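Local coordinates for inactivation-no-after-potential D protein (Drosophila melanogaster, PDB 2QKV) that probably acts as a scaffold for signalling proteins of fly vision, its fifth PDZ domain being a peptide-binding module, at residues L26-I31 with L67-S72; D54-T57 with A63-G66. The protein carries 1 engineered substitution. All blocks are in the same frame, centred on the assembly; numbering follows the deposited sequence.

Interaction 1 of 2, residues L26-I31 with L67-S72; sequences LSPNEI and LPFQVS. Engineered in segment 67-72: S72 (natural residue Cys).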
loop_
_atom_site.group_PDB
_atom_site.type_symbol
_atom_site.label_atom_id
_atom_site.label_comp_id
_atom_site.label_asym_id
_atom_site.label_seq_id
_atom_site.Cartn_x
_atom_site.Cartn_y
_atom_site.Cartn_z
ATOM N N LEU A 26 15.402 11.123 1.278
ATOM C CA LEU A 26 14.702 9.926 0.808
ATOM C C LEU A 26 13.190 10.053 0.797
ATOM O O LEU A 26 12.606 10.715 1.647
ATOM C CB LEU A 26 15.079 8.729 1.684
ATOM C CG LEU A 26 16.565 8.466 1.902
ATOM C CD1 LEU A 26 16.718 7.316 2.884
ATOM C CD2 LEU A 26 17.236 8.130 0.563
ATOM N N SER A 27 12.569 9.381 -0.167
ATOM C CA SER A 27 11.116 9.373 -0.343
ATOM C C SER A 27 10.736 7.893 -0.403
ATOM O O SER A 27 11.170 7.187 -1.321
ATOM C CB SER A 27 10.767 10.067 -1.663
ATOM O OG SER A 27 9.376 10.013 -1.940
ATOM N N PRO A 28 9.923 7.399 0.546
ATOM C CA PRO A 28 9.571 5.976 0.493
ATOM C C PRO A 28 8.571 5.575 -0.579
ATOM O O PRO A 28 7.694 6.348 -0.951
ATOM C CB PRO A 28 9.022 5.707 1.889
ATOM C CG PRO A 28 8.286 7.001 2.183
ATOM C CD PRO A 28 9.251 8.060 1.691
ATOM N N ASN A 29 8.734 4.359 -1.081
ATOM C CA ASN A 29 7.806 3.799 -2.044
ATOM C C ASN A 29 7.817 2.285 -1.896
ATOM O O ASN A 29 8.602 1.734 -1.107
ATOM C CB ASN A 29 8.096 4.279 -3.485
ATOM C CG ASN A 29 9.448 3.863 -4.005
ATOM O OD1 ASN A 29 10.280 4.707 -4.360
ATOM N ND2 ASN A 29 9.672 2.572 -4.087
ATOM N N GLU A 30 6.942 1.593 -2.621
ATOM C CA GLU A 30 6.851 0.154 -2.476
ATOM C C GLU A 30 8.113 -0.653 -2.733
ATOM O O GLU A 30 8.304 -1.692 -2.098
ATOM C CB GLU A 30 5.706 -0.393 -3.331
ATOM C CG GLU A 30 4.321 -0.228 -2.696
ATOM C CD GLU A 30 4.219 -0.868 -1.311
ATOM O OE1 GLU A 30 4.744 -1.986 -1.112
ATOM O OE2 GLU A 30 3.594 -0.251 -0.421
ATOM N N ILE A 31 8.972 -0.206 -3.641
ATOM C CA ILE A 31 10.177 -0.994 -3.888
ATOM C C ILE A 31 11.434 -0.529 -3.156
ATOM O O ILE A 31 12.417 -1.252 -3.110
ATOM C CB ILE A 31 10.517 -1.136 -5.405
ATOM C CG1 ILE A 31 11.097 0.149 -5.969
ATOM C CG2 ILE A 31 9.275 -1.557 -6.180
ATOM C CD1 ILE A 31 11.820 -0.079 -7.308
ATOM N N LEU A 67 8.873 -2.192 3.160
ATOM C CA LEU A 67 9.107 -1.772 4.530
ATOM C C LEU A 67 8.531 -0.403 4.835
ATOM O O LEU A 67 8.507 0.483 3.975
ATOM C CB LEU A 67 10.613 -1.715 4.836
ATOM C CG LEU A 67 11.454 -2.992 4.805
ATOM C CD1 LEU A 67 12.895 -2.651 5.224
ATOM C CD2 LEU A 67 10.871 -4.027 5.767
ATOM N N PRO A 68 8.029 -0.210 6.064
ATOM C CA PRO A 68 7.488 1.098 6.447
ATOM C C PRO A 68 8.687 2.033 6.445
ATOM O O PRO A 68 9.802 1.599 6.761
ATOM C CB PRO A 68 6.997 0.879 7.882
ATOM C CG PRO A 68 6.658 -0.578 7.916
ATOM C CD PRO A 68 7.743 -1.227 7.090
ATOM N N PHE A 69 8.479 3.298 6.107
ATOM C CA PHE A 69 9.607 4.218 6.082
ATOM C C PHE A 69 10.244 4.358 7.464
ATOM O O PHE A 69 11.451 4.581 7.577
ATOM C CB PHE A 69 9.178 5.588 5.544
ATOM C CG PHE A 69 10.327 6.519 5.293
ATOM C CD1 PHE A 69 11.364 6.147 4.436
ATOM C CD2 PHE A 69 10.389 7.751 5.922
ATOM C CE1 PHE A 69 12.450 6.992 4.212
ATOM C CE2 PHE A 69 11.466 8.603 5.706
ATOM C CZ PHE A 69 12.503 8.224 4.848
ATOM N N GLN A 70 9.449 4.206 8.514
ATOM C CA GLN A 70 10.018 4.300 9.857
ATOM C C GLN A 70 11.090 3.214 10.091
ATOM O O GLN A 70 12.000 3.402 10.896
ATOM C CB GLN A 70 8.907 4.211 10.908
ATOM C CG GLN A 70 7.929 5.404 10.876
ATOM C CD GLN A 70 6.691 5.214 9.982
ATOM O OE1 GLN A 70 6.713 4.509 8.961
ATOM N NE2 GLN A 70 5.594 5.877 10.366
ATOM N N VAL A 71 10.978 2.086 9.386
ATOM C CA VAL A 71 11.964 1.007 9.494
ATOM C C VAL A 71 13.132 1.317 8.542
ATOM O O VAL A 71 14.298 1.315 8.947
ATOM C CB VAL A 71 11.338 -0.378 9.111
ATOM C CG1 VAL A 71 12.425 -1.446 9.050
ATOM C CG2 VAL A 71 10.268 -0.771 10.125
ATOM N N SER A 72 12.837 1.579 7.269
ATOM C CA SER A 72 13.923 1.881 6.336
ATOM C C SER A 72 14.783 3.039 6.818
ATOM O O SER A 72 16.016 2.956 6.806
ATOM C CB SER A 72 13.381 2.216 4.955
ATOM O OG SER A 72 12.766 1.077 4.416
HETATM O O HOH W 1 7.588 0.475 1.336
#

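Interaction 2 of 2, residues D54-T57 with A63-G66; sequences DIIT and ALEG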
loop_
_atom_site.group_PDB
_atom_site.type_symbol
_atom_site.label_atom_id
_atom_site.label_comp_id
_atom_site.label_asym_id
_atom_site.label_seq_id
_atom_site.Cartn_x
_atom_site.Cartn_y
_atom_site.Cartn_z
ATOM N N ASP A 54 17.213 7.975 -8.399
ATOM C CA ASP A 54 17.598 6.575 -8.232
ATOM C C ASP A 54 16.842 6.027 -7.025
ATOM O O ASP A 54 16.514 6.772 -6.096
ATOM C CB ASP A 54 19.099 6.428 -7.983
ATOM C CG ASP A 54 19.935 6.658 -9.233
ATOM O OD1 ASP A 54 19.362 6.716 -10.343
ATOM O OD2 ASP A 54 21.177 6.761 -9.077
ATOM N N ILE A 55 16.566 4.723 -7.032
ATOM C CA ILE A 55 15.835 4.096 -5.945
ATOM C C ILE A 55 16.704 3.060 -5.249
ATOM O O ILE A 55 17.137 2.084 -5.877
ATOM C CB ILE A 55 14.551 3.388 -6.448
ATOM C CG1 ILE A 55 13.684 4.380 -7.223
ATOM C CG2 ILE A 55 13.782 2.814 -5.258
ATOM C CD1 ILE A 55 12.419 3.770 -7.788
ATOM N N ILE A 56 16.968 3.293 -3.964
ATOM C CA ILE A 56 17.768 2.365 -3.170
ATOM C C ILE A 56 16.810 1.251 -2.748
ATOM O O ILE A 56 15.800 1.507 -2.082
ATOM C CB ILE A 56 18.351 3.087 -1.935
ATOM C CG1 ILE A 56 19.226 4.260 -2.404
ATOM C CG2 ILE A 56 19.162 2.103 -1.087
ATOM C CD1 ILE A 56 19.633 5.256 -1.304
ATOM N N THR A 57 17.150 0.014 -3.119
ATOM C CA THR A 57 16.297 -1.145 -2.851
ATOM C C THR A 57 16.776 -2.131 -1.784
ATOM O O THR A 57 16.012 -3.001 -1.352
ATOM C CB THR A 57 16.040 -1.919 -4.160
ATOM O OG1 THR A 57 17.301 -2.298 -4.731
ATOM C CG2 THR A 57 15.308 -1.033 -5.154
ATOM N N ALA A 63 16.480 -6.023 2.433
ATOM C CA ALA A 63 15.671 -5.607 1.291
ATOM C C ALA A 63 14.689 -4.551 1.788
ATOM O O ALA A 63 14.066 -4.726 2.838
ATOM C CB ALA A 63 14.918 -6.805 0.716
ATOM N N LEU A 64 14.556 -3.454 1.042
ATOM C CA LEU A 64 13.665 -2.373 1.448
ATOM C C LEU A 64 12.250 -2.461 0.892
ATOM O O LEU A 64 11.374 -1.714 1.324
ATOM C CB LEU A 64 14.275 -1.014 1.073
ATOM C CG LEU A 64 15.673 -0.689 1.620
ATOM C CD1 LEU A 64 16.056 0.730 1.212
ATOM C CD2 LEU A 64 15.694 -0.820 3.134
ATOM N N GLU A 65 12.011 -3.363 -0.055
ATOM C CA GLU A 65 10.662 -3.472 -0.606
ATOM C C GLU A 65 9.621 -3.730 0.482
ATOM O O GLU A 65 9.809 -4.586 1.351
ATOM C CB GLU A 65 10.588 -4.581 -1.669
ATOM C CG GLU A 65 11.118 -5.906 -1.218
ATOM C CD GLU A 65 12.525 -6.169 -1.729
ATOM O OE1 GLU A 65 13.365 -5.233 -1.714
ATOM O OE2 GLU A 65 12.785 -7.318 -2.141
ATOM N N GLY A 66 8.548 -2.945 0.445
ATOM C CA GLY A 66 7.464 -3.107 1.395
ATOM C C GLY A 66 7.680 -2.649 2.821
ATOM O O GLY A 66 6.763 -2.723 3.625
#

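Interaction 1 of 2, residues L26-I31 with L67-S72
F69 packs against P28 and L26 where the first turn of helix 69-77 faces strand 24-28, the helix and strand that frame the peptide-binding groove of a PDZ domain. Ahead of the helix, a water joins L67 to N29, lying 2.8 Å from L67 O and 2.9 Å from N29 O, placed to donate to either carbonyl. P68 occupies the N-cap position, immediately ahead of the helix whose first residue, F69, turns toward the strand. With CG anti to the backbone N (chi1 -171°), the F69 ring extends from the helix to the strand, crossing the P28 side chain at about a right angle. P28 CD lies over one face, 4.1 Å from the F69 ring centroid and 15° off the normal, a CH-pi contact displaced toward the rim. P28 CB comes still closer, 3.5 Å from the ortho carbon F69 CD1, and with P28 CG also packs against F69 CB and CG. L26 comes from another direction, its CB lying at the ring edge, near the ring plane, 4.0 Å from F69 CE1. C33 touches F69 as well, and P90 of the second subunit packs on it. Cutting F69 back to an alanine would probably leave P28 without its aromatic partner and open a gap between helix and strand beside L26. Farther along, the engineered S72 (naturally Cys) points its CB toward the strand and touches C33. Its backbone closes the first helical turn: S72 N donates to P68 O at 3.1 Å, the same oxygen that V71 N reaches at 2.9 Å.

Interaction 2 of 2, residues D54-T57 with A63-G66
L64 N donates to T57 O across 2.8 Å in an almost straight bond (173° at the hydrogen), the donor standing 41° out of the carbonyl plane of T57 as the chain leaves the short hairpin of strands 55-59 and 62-63. Just past that hairpin, the L64 side chain folds back toward strand 55-59. Its CG is anti to the carbonyl carbon (chi1 -57°), and L64 CD1 reaches the I56 carbonyl, 3.4 Å from I56 O. L64 CD1 also lies 4.1 Å from I56 CG2, the two side chains running side by side in the same direction. Both are buried against F76, which brings strand 55-59 and the chain after the hairpin together with helix 69-77. The partly exposed E65 bends at chi2 and brings E65 OE1 to 3.5 Å from T57 O, an approach of two acceptors that bonds neither. Its backbone is used differently, E65 O accepting from R4 of the fourth subunit. The chemistry is thus one polar link set in apolar packing: L64 N satisfies the T57 carbonyl, whereas the E65 carboxylate beside it is likely to add slight electrostatic repulsion rather than attraction.

In the fold
From the N terminus, strand 24-28 and the turn after it supply the first half of interaction 1, which waits for residues 67-72 to close a long loop. Within that loop run strand 33-38, helix 44-49 and strand 55-59; interaction 2 then closes its own short loop, from T57 to L64 around the hairpin of strands 55-59 and 62-63, wholly nested inside the larger one. G66 passes the chain directly from one contact to the other, and G66 N probably bonds E30 O at 2.8 Å. I31 O packs on T57 CG2, and S72 on L64. Together they tie two strands of the same sheet, 24-28 and 55-59, to the loop 63-68 and the start of helix 69-77.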